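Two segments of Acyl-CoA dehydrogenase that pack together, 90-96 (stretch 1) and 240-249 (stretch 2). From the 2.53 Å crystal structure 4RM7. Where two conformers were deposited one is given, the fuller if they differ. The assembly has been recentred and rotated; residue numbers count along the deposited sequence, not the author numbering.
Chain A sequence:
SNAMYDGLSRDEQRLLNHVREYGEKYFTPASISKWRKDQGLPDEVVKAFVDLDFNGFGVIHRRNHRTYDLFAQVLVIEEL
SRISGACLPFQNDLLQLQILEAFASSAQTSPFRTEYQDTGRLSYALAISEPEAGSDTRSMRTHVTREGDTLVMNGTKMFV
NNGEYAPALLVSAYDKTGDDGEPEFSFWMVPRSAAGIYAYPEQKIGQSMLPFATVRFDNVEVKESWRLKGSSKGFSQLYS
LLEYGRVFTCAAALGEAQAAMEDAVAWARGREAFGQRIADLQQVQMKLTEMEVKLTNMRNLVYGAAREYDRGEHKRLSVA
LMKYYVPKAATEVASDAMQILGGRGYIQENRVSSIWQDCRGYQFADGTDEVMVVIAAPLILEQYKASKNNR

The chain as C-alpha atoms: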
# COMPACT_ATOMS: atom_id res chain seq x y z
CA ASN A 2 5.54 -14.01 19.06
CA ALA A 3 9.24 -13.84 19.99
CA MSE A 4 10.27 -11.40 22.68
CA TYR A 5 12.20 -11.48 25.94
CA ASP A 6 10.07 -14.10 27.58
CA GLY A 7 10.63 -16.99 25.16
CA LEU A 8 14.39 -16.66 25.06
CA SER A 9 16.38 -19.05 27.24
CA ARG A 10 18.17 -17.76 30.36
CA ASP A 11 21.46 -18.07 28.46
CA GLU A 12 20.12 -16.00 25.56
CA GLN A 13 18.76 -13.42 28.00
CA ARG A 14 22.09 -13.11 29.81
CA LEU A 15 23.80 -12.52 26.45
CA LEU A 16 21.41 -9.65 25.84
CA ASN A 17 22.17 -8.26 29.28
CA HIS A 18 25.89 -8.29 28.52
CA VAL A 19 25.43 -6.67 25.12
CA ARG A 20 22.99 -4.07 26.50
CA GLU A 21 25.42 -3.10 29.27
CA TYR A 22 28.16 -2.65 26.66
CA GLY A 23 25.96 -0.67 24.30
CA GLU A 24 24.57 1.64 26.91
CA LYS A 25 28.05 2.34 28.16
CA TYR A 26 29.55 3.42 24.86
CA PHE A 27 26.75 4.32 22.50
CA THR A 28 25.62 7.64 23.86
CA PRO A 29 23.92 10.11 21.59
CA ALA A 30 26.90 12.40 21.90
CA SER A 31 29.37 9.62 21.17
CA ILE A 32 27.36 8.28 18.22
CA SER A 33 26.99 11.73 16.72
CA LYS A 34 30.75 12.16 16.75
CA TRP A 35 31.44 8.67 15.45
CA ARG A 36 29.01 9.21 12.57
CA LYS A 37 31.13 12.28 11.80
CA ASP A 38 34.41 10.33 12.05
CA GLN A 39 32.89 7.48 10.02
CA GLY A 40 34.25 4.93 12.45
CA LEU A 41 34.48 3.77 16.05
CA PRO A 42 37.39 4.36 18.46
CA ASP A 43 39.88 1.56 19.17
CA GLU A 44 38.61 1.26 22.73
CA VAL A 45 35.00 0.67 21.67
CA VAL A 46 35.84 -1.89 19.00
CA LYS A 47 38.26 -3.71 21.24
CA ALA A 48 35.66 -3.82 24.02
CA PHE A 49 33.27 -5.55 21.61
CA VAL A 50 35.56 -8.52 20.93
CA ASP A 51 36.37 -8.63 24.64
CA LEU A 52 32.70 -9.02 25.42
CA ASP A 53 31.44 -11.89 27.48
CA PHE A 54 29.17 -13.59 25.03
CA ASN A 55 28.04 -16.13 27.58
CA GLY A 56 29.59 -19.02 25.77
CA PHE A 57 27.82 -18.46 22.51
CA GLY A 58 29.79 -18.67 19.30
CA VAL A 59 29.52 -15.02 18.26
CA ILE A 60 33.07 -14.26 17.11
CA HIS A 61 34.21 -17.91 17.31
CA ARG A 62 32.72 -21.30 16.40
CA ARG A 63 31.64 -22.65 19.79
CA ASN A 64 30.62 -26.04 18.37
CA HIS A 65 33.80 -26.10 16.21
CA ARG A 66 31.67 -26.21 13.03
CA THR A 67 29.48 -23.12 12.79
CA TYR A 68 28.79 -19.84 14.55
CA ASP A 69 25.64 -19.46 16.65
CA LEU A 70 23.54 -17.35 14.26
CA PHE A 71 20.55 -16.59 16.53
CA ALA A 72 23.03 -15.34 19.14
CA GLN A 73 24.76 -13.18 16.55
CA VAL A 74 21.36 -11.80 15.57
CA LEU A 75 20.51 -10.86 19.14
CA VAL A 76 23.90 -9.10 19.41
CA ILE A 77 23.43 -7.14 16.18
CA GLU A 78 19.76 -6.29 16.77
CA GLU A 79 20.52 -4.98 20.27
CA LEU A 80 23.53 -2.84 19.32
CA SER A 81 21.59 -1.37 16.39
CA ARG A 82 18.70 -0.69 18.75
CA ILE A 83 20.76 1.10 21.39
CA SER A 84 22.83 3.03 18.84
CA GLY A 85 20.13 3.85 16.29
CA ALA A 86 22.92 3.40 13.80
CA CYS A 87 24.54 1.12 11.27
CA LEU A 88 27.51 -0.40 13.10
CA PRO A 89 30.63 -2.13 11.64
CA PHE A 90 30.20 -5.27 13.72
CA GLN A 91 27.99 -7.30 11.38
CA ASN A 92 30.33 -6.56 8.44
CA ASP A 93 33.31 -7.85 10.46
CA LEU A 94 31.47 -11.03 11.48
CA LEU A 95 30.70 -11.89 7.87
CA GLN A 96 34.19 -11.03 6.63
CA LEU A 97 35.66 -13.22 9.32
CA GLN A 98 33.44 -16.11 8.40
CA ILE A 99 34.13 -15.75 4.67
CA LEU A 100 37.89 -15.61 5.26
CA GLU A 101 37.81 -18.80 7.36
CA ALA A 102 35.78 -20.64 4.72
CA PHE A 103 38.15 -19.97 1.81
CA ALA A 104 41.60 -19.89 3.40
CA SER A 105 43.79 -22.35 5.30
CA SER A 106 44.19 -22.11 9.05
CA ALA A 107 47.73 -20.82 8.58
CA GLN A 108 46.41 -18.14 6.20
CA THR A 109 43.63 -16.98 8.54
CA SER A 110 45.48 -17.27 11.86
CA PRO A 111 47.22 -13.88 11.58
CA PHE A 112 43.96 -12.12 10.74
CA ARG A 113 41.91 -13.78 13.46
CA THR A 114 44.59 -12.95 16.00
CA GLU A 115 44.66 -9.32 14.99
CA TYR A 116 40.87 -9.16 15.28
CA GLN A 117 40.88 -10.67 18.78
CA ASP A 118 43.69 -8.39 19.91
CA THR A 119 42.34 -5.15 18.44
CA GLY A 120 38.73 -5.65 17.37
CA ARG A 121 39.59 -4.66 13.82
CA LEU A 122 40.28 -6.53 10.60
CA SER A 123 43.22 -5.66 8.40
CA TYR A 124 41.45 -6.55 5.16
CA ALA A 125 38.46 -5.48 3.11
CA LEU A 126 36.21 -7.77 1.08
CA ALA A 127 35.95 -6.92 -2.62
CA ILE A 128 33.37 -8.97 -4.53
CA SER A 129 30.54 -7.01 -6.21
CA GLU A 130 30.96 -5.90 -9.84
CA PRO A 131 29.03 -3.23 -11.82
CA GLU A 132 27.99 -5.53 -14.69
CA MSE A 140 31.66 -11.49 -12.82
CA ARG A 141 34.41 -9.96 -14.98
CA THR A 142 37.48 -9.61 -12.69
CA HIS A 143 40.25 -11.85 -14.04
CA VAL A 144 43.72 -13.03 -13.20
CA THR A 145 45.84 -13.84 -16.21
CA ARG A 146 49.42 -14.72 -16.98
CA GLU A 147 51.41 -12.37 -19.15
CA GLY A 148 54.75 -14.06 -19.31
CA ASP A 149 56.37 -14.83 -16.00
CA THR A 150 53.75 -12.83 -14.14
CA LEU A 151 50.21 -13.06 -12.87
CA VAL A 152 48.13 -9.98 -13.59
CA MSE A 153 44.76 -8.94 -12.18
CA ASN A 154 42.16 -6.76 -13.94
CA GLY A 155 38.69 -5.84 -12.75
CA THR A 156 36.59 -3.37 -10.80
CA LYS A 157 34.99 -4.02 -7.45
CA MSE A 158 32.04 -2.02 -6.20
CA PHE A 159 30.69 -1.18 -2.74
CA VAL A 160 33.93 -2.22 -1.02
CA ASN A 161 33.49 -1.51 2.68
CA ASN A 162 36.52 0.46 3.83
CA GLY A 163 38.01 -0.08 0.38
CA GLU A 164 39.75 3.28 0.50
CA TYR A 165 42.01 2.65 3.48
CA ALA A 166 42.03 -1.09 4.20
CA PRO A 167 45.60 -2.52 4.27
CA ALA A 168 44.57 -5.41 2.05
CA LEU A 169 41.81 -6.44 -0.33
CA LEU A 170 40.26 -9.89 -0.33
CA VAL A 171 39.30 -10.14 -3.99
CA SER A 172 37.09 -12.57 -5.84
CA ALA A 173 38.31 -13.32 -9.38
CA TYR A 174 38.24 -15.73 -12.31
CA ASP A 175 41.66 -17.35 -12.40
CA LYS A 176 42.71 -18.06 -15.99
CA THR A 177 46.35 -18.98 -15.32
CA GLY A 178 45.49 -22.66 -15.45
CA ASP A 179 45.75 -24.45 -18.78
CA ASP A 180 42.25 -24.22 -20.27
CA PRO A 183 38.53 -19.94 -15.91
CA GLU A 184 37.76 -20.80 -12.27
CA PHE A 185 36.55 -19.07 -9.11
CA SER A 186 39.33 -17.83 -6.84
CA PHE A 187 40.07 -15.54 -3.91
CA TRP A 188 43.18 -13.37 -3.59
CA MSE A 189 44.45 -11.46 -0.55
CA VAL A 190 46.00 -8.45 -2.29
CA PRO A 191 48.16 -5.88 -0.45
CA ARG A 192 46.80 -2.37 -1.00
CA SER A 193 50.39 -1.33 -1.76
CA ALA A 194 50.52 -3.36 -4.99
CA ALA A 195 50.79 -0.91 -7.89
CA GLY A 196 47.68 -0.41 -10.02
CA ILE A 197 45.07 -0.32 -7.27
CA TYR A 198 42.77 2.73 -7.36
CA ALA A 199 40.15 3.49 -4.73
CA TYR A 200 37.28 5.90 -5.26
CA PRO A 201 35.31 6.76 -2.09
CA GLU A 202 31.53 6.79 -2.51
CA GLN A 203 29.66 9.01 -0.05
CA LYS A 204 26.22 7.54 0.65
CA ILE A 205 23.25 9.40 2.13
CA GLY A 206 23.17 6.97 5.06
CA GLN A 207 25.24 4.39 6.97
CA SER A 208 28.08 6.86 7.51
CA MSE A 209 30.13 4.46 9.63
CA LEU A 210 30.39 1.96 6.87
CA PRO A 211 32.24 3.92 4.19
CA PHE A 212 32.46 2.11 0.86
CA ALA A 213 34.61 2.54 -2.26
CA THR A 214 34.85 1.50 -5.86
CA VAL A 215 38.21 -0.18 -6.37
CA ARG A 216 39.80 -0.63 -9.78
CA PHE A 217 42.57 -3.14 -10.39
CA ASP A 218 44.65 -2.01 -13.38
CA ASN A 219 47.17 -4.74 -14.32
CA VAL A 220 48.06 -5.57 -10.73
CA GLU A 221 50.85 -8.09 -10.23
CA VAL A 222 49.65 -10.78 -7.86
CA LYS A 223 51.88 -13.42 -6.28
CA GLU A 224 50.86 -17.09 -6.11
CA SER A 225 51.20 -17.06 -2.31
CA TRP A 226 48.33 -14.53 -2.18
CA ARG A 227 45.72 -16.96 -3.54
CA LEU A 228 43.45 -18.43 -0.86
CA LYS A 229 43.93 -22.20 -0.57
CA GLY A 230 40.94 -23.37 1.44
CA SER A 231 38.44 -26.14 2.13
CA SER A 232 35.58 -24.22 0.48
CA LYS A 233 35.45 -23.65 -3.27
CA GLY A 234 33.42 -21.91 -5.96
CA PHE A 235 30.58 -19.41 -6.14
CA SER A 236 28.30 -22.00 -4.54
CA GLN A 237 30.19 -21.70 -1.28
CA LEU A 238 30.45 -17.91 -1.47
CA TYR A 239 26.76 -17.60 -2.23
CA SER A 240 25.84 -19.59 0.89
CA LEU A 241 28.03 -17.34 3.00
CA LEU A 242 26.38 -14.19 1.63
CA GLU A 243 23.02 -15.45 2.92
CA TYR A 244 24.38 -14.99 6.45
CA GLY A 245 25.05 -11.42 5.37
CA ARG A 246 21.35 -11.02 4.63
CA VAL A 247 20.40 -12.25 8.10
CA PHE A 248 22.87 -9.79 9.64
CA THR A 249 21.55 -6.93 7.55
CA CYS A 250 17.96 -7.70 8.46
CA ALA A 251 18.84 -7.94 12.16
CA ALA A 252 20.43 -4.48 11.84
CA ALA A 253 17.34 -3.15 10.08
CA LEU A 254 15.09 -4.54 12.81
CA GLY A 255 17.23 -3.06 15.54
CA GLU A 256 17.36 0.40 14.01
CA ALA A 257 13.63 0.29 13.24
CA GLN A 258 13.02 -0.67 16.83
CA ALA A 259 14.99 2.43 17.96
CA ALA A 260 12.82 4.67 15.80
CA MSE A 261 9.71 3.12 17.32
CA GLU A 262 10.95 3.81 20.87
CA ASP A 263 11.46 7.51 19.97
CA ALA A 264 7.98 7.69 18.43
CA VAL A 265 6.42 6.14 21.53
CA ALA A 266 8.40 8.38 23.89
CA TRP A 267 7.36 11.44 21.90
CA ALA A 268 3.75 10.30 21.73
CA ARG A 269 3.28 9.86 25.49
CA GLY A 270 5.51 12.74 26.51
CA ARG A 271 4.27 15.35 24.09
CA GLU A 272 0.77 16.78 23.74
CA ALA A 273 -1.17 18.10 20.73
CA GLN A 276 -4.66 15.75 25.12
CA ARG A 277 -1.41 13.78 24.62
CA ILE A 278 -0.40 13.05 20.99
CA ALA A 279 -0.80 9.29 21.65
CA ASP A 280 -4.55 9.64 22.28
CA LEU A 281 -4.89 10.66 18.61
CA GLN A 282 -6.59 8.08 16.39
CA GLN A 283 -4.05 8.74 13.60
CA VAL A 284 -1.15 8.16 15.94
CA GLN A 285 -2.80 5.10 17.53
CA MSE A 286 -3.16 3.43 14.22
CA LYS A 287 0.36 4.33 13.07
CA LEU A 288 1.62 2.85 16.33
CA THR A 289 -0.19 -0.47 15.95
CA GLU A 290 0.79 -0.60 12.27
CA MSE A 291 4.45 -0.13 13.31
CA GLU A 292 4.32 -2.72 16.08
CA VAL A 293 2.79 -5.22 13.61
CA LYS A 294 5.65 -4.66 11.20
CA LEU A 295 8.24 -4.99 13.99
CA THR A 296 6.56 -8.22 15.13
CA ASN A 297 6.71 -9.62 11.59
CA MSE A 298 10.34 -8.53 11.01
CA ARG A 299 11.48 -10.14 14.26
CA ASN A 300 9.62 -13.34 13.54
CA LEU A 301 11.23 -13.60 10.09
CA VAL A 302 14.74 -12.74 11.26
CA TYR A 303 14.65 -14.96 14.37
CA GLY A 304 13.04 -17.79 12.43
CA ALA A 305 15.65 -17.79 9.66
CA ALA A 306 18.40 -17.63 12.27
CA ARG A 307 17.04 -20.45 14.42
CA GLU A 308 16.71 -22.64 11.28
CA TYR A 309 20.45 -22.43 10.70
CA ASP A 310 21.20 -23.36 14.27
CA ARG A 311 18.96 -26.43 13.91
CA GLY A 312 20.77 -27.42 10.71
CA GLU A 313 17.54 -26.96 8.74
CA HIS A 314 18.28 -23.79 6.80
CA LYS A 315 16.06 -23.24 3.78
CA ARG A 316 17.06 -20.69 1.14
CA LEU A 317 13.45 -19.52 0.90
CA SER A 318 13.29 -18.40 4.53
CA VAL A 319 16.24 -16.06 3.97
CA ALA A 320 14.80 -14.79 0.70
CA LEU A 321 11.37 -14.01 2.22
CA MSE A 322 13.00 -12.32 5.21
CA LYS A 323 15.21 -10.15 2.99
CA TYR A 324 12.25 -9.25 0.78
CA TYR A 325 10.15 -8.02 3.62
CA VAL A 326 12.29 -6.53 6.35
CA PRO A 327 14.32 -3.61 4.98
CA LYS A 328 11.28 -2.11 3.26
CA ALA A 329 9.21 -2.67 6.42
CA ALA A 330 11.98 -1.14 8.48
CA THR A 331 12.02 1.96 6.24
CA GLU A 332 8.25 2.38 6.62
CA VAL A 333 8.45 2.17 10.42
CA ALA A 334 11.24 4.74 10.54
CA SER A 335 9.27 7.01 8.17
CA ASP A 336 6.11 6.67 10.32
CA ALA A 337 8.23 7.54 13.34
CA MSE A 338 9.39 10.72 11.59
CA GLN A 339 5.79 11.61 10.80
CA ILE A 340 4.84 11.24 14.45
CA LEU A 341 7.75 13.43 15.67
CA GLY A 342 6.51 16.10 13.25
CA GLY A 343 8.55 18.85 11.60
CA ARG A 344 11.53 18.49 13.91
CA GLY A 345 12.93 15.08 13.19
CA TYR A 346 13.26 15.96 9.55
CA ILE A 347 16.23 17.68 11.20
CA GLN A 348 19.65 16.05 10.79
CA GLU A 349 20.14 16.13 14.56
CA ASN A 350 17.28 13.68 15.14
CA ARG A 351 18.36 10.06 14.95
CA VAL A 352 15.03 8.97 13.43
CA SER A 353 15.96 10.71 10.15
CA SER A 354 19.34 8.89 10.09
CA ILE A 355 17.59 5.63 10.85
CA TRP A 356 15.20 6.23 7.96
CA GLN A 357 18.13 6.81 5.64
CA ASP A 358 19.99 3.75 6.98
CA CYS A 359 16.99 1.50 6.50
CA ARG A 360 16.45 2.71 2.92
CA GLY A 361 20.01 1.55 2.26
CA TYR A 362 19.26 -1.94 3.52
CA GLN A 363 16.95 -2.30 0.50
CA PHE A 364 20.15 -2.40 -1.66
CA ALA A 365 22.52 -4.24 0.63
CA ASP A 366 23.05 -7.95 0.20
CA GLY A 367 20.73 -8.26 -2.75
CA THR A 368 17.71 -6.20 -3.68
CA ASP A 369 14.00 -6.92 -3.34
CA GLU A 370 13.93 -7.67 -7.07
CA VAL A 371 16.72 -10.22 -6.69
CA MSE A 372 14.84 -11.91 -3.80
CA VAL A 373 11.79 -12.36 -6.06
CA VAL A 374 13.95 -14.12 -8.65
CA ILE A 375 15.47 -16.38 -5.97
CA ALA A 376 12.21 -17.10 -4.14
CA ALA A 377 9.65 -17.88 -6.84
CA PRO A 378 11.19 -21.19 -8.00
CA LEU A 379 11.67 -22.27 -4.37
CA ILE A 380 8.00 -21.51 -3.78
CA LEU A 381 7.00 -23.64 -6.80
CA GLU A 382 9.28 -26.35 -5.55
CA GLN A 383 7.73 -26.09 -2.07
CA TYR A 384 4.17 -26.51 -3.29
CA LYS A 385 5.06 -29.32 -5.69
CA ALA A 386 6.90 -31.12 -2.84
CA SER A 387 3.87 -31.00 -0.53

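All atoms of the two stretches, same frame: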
# COMPACT_ATOMS: atom_id res chain seq x y z
N PHE A 90 30.05 -3.94 13.15
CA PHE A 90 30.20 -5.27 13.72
C PHE A 90 29.72 -6.37 12.80
O PHE A 90 30.45 -7.34 12.60
CB PHE A 90 29.48 -5.36 15.06
CG PHE A 90 29.99 -4.37 16.05
CD1 PHE A 90 31.34 -4.33 16.36
CD2 PHE A 90 29.14 -3.44 16.63
CE1 PHE A 90 31.84 -3.39 17.27
CE2 PHE A 90 29.62 -2.51 17.54
CZ PHE A 90 30.98 -2.48 17.85
N GLN A 91 28.52 -6.23 12.24
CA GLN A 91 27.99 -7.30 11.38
C GLN A 91 28.89 -7.50 10.15
O GLN A 91 29.10 -8.64 9.72
CB GLN A 91 26.52 -7.04 10.97
CG GLN A 91 26.17 -5.73 10.29
CD GLN A 91 25.86 -4.62 11.29
OE1 GLN A 91 26.37 -4.63 12.41
NE2 GLN A 91 25.03 -3.66 10.88
N ASN A 92 29.45 -6.42 9.60
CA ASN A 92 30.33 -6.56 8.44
C ASN A 92 31.63 -7.29 8.80
O ASN A 92 32.13 -8.07 8.01
CB ASN A 92 30.63 -5.20 7.81
CG ASN A 92 31.55 -5.30 6.60
OD1 ASN A 92 32.73 -4.95 6.67
ND2 ASN A 92 31.02 -5.80 5.49
N ASP A 93 32.16 -7.06 10.00
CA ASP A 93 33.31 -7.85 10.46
C ASP A 93 32.98 -9.34 10.63
O ASP A 93 33.76 -10.19 10.23
CB ASP A 93 33.85 -7.33 11.79
CG ASP A 93 34.36 -5.92 11.70
OD1 ASP A 93 34.74 -5.48 10.59
OD2 ASP A 93 34.38 -5.25 12.75
N LEU A 94 31.83 -9.64 11.23
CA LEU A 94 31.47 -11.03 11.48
C LEU A 94 31.40 -11.81 10.17
O LEU A 94 31.84 -12.95 10.11
CB LEU A 94 30.14 -11.16 12.22
CG LEU A 94 30.11 -10.58 13.64
CD1 LEU A 94 28.82 -10.96 14.35
CD2 LEU A 94 31.32 -11.01 14.43
N LEU A 95 30.86 -11.19 9.14
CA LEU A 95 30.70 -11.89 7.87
C LEU A 95 32.06 -12.06 7.18
O LEU A 95 32.34 -13.10 6.58
CB LEU A 95 29.74 -11.13 6.97
CG LEU A 95 29.56 -11.74 5.57
CD1 LEU A 95 28.79 -13.06 5.65
CD2 LEU A 95 28.88 -10.77 4.63
N GLN A 96 32.89 -11.03 7.29
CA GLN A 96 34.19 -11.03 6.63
C GLN A 96 35.10 -12.06 7.26
O GLN A 96 35.93 -12.66 6.59
CB GLN A 96 34.85 -9.65 6.72
CG GLN A 96 34.38 -8.68 5.66
CD GLN A 96 35.26 -7.45 5.61
OE1 GLN A 96 35.17 -6.64 4.68
NE2 GLN A 96 36.11 -7.29 6.63
N SER A 240 26.36 -19.19 -0.42
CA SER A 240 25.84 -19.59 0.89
C SER A 240 26.27 -18.62 1.97
O SER A 240 25.45 -18.21 2.79
CB SER A 240 26.31 -20.99 1.25
OG SER A 240 25.77 -21.92 0.34
N LEU A 241 27.54 -18.24 1.96
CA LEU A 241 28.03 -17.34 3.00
C LEU A 241 27.33 -15.97 2.97
O LEU A 241 27.05 -15.40 4.02
CB LEU A 241 29.53 -17.17 2.86
CG LEU A 241 30.21 -18.43 3.39
CD1 LEU A 241 31.61 -18.54 2.85
CD2 LEU A 241 30.21 -18.42 4.90
N LEU A 242 27.04 -15.48 1.77
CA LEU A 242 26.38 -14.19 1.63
C LEU A 242 24.94 -14.22 2.17
O LEU A 242 24.38 -13.18 2.50
CB LEU A 242 26.39 -13.75 0.17
CG LEU A 242 27.79 -13.62 -0.42
CD1 LEU A 242 27.72 -13.21 -1.87
CD2 LEU A 242 28.59 -12.63 0.38
N GLU A 243 24.32 -15.39 2.27
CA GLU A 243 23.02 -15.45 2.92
C GLU A 243 23.11 -15.05 4.41
O GLU A 243 22.24 -14.34 4.91
CB GLU A 243 22.41 -16.83 2.75
CG GLU A 243 22.02 -17.10 1.30
CD GLU A 243 21.28 -18.41 1.12
OE1 GLU A 243 20.28 -18.64 1.83
OE2 GLU A 243 21.70 -19.21 0.25
N TYR A 244 24.15 -15.48 5.10
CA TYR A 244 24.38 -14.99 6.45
C TYR A 244 24.38 -13.46 6.46
O TYR A 244 23.83 -12.83 7.35
CB TYR A 244 25.70 -15.51 7.02
CG TYR A 244 25.73 -16.99 7.24
CD1 TYR A 244 25.14 -17.55 8.35
CD2 TYR A 244 26.35 -17.84 6.33
CE1 TYR A 244 25.16 -18.92 8.56
CE2 TYR A 244 26.38 -19.21 6.53
CZ TYR A 244 25.79 -19.74 7.64
OH TYR A 244 25.81 -21.10 7.86
N GLY A 245 24.99 -12.87 5.44
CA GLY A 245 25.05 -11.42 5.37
C GLY A 245 23.67 -10.79 5.31
O GLY A 245 23.45 -9.70 5.82
N ARG A 246 22.72 -11.49 4.69
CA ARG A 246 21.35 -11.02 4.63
C ARG A 246 20.69 -11.09 6.01
O ARG A 246 19.95 -10.19 6.38
CB ARG A 246 20.54 -11.82 3.62
CG ARG A 246 21.04 -11.64 2.23
CD ARG A 246 20.13 -12.22 1.22
NE ARG A 246 20.79 -12.16 -0.08
CZ ARG A 246 21.00 -13.21 -0.86
NH1 ARG A 246 20.59 -14.41 -0.48
NH2 ARG A 246 21.62 -13.05 -2.01
N VAL A 247 20.97 -12.15 6.76
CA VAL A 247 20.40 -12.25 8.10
C VAL A 247 20.93 -11.11 8.98
O VAL A 247 20.15 -10.42 9.65
CB VAL A 247 20.70 -13.61 8.75
CG1 VAL A 247 19.99 -13.70 10.08
CG2 VAL A 247 20.22 -14.75 7.82
N PHE A 248 22.23 -10.89 8.94
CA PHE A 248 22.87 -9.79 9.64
C PHE A 248 22.26 -8.45 9.30
O PHE A 248 21.96 -7.66 10.18
CB PHE A 248 24.36 -9.76 9.33
CG PHE A 248 25.12 -10.90 9.91
CD1 PHE A 248 24.53 -11.72 10.87
CD2 PHE A 248 26.42 -11.18 9.50
CE1 PHE A 248 25.22 -12.77 11.41
CE2 PHE A 248 27.13 -12.24 10.03
CZ PHE A 248 26.53 -13.05 10.98
N THR A 249 22.07 -8.21 8.01
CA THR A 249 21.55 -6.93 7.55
C THR A 249 20.11 -6.73 8.02
O THR A 249 19.72 -5.63 8.43
CB THR A 249 21.63 -6.83 6.04
OG1 THR A 249 22.99 -6.65 5.67
CG2 THR A 249 20.85 -5.65 5.53

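Both stretches are helical, and they lie nearly antiparallel: their N-to-C directions differ by 164°, and the axes approach to 9.8 Å. Because the helices run in opposite senses, the register pairs early residues of one with late residues of the other. The CA of Gln91 lies 6.0 Å from the CA of Phe248, and one turn further along, the CA of Leu95 lies 6.2 Å from the CA of Gly245.

Hydrogen bonding stays within each helix. Leu95 N donates to Gln91 O over 3.2 Å, and Phe248 N donates to Tyr244 O over 3.0 Å; bonds of this i to i+4 kind satisfy the polar backbone and leave the helix surfaces free to meet through side chains. No hydrogen bond crosses between the stretches, so the association here rests on van der Waals contact and the burial of a modest 309 Å² of surface, summed over both sides.

The apolar contacts centre on Leu95 and Phe248, which have the largest covered areas of their respective stretches. Leu95 points toward the second helix with chi1 t and chi2 p. Its CB lies 4.2 Å from Phe248 CD2, while its CD1 lies 4.2 Å from Tyr244 CB. Leu95 thus touches two residues one helical turn apart, through its CB and its CD1. Phe248, with chi1 m, points toward the first helix and brings a broad, flat ring to it; Leu94 CB meets Phe248 CE2 at 3.9 Å, approaching obliquely. Tyr244 contributes through the base of its side chain, since its CB is directed toward stretch 1 but the end of the side chain leads away. The phenol can therefore lie outside this contact while its CB takes part in it.

A third group of contacts brings side chains against backbone. Leu95 CD1 sits 3.3 Å from Leu241 O and 3.8 Å from Gly245 N, a close fit of a methyl group over the helix backbone. Gly245 suits this place because it has no side chain: an ideal CB there would fall 3.1 Å from Leu95 CD2, which is tight for two carbon atoms. The ring of Phe248 in turn packs on the backbone of stretch 1, with Phe248 CD2 3.7 Å from Gln91 O and Phe248 CE2 4.0 Å from Leu95 N, the latter atom lying at the ring edge.

Gln91 joins the packing through its aliphatic portion, its CB 3.8 Å from Phe248 CB. The methylene carbon of a polar residue can serve such a buried contact as well as that of an apolar one.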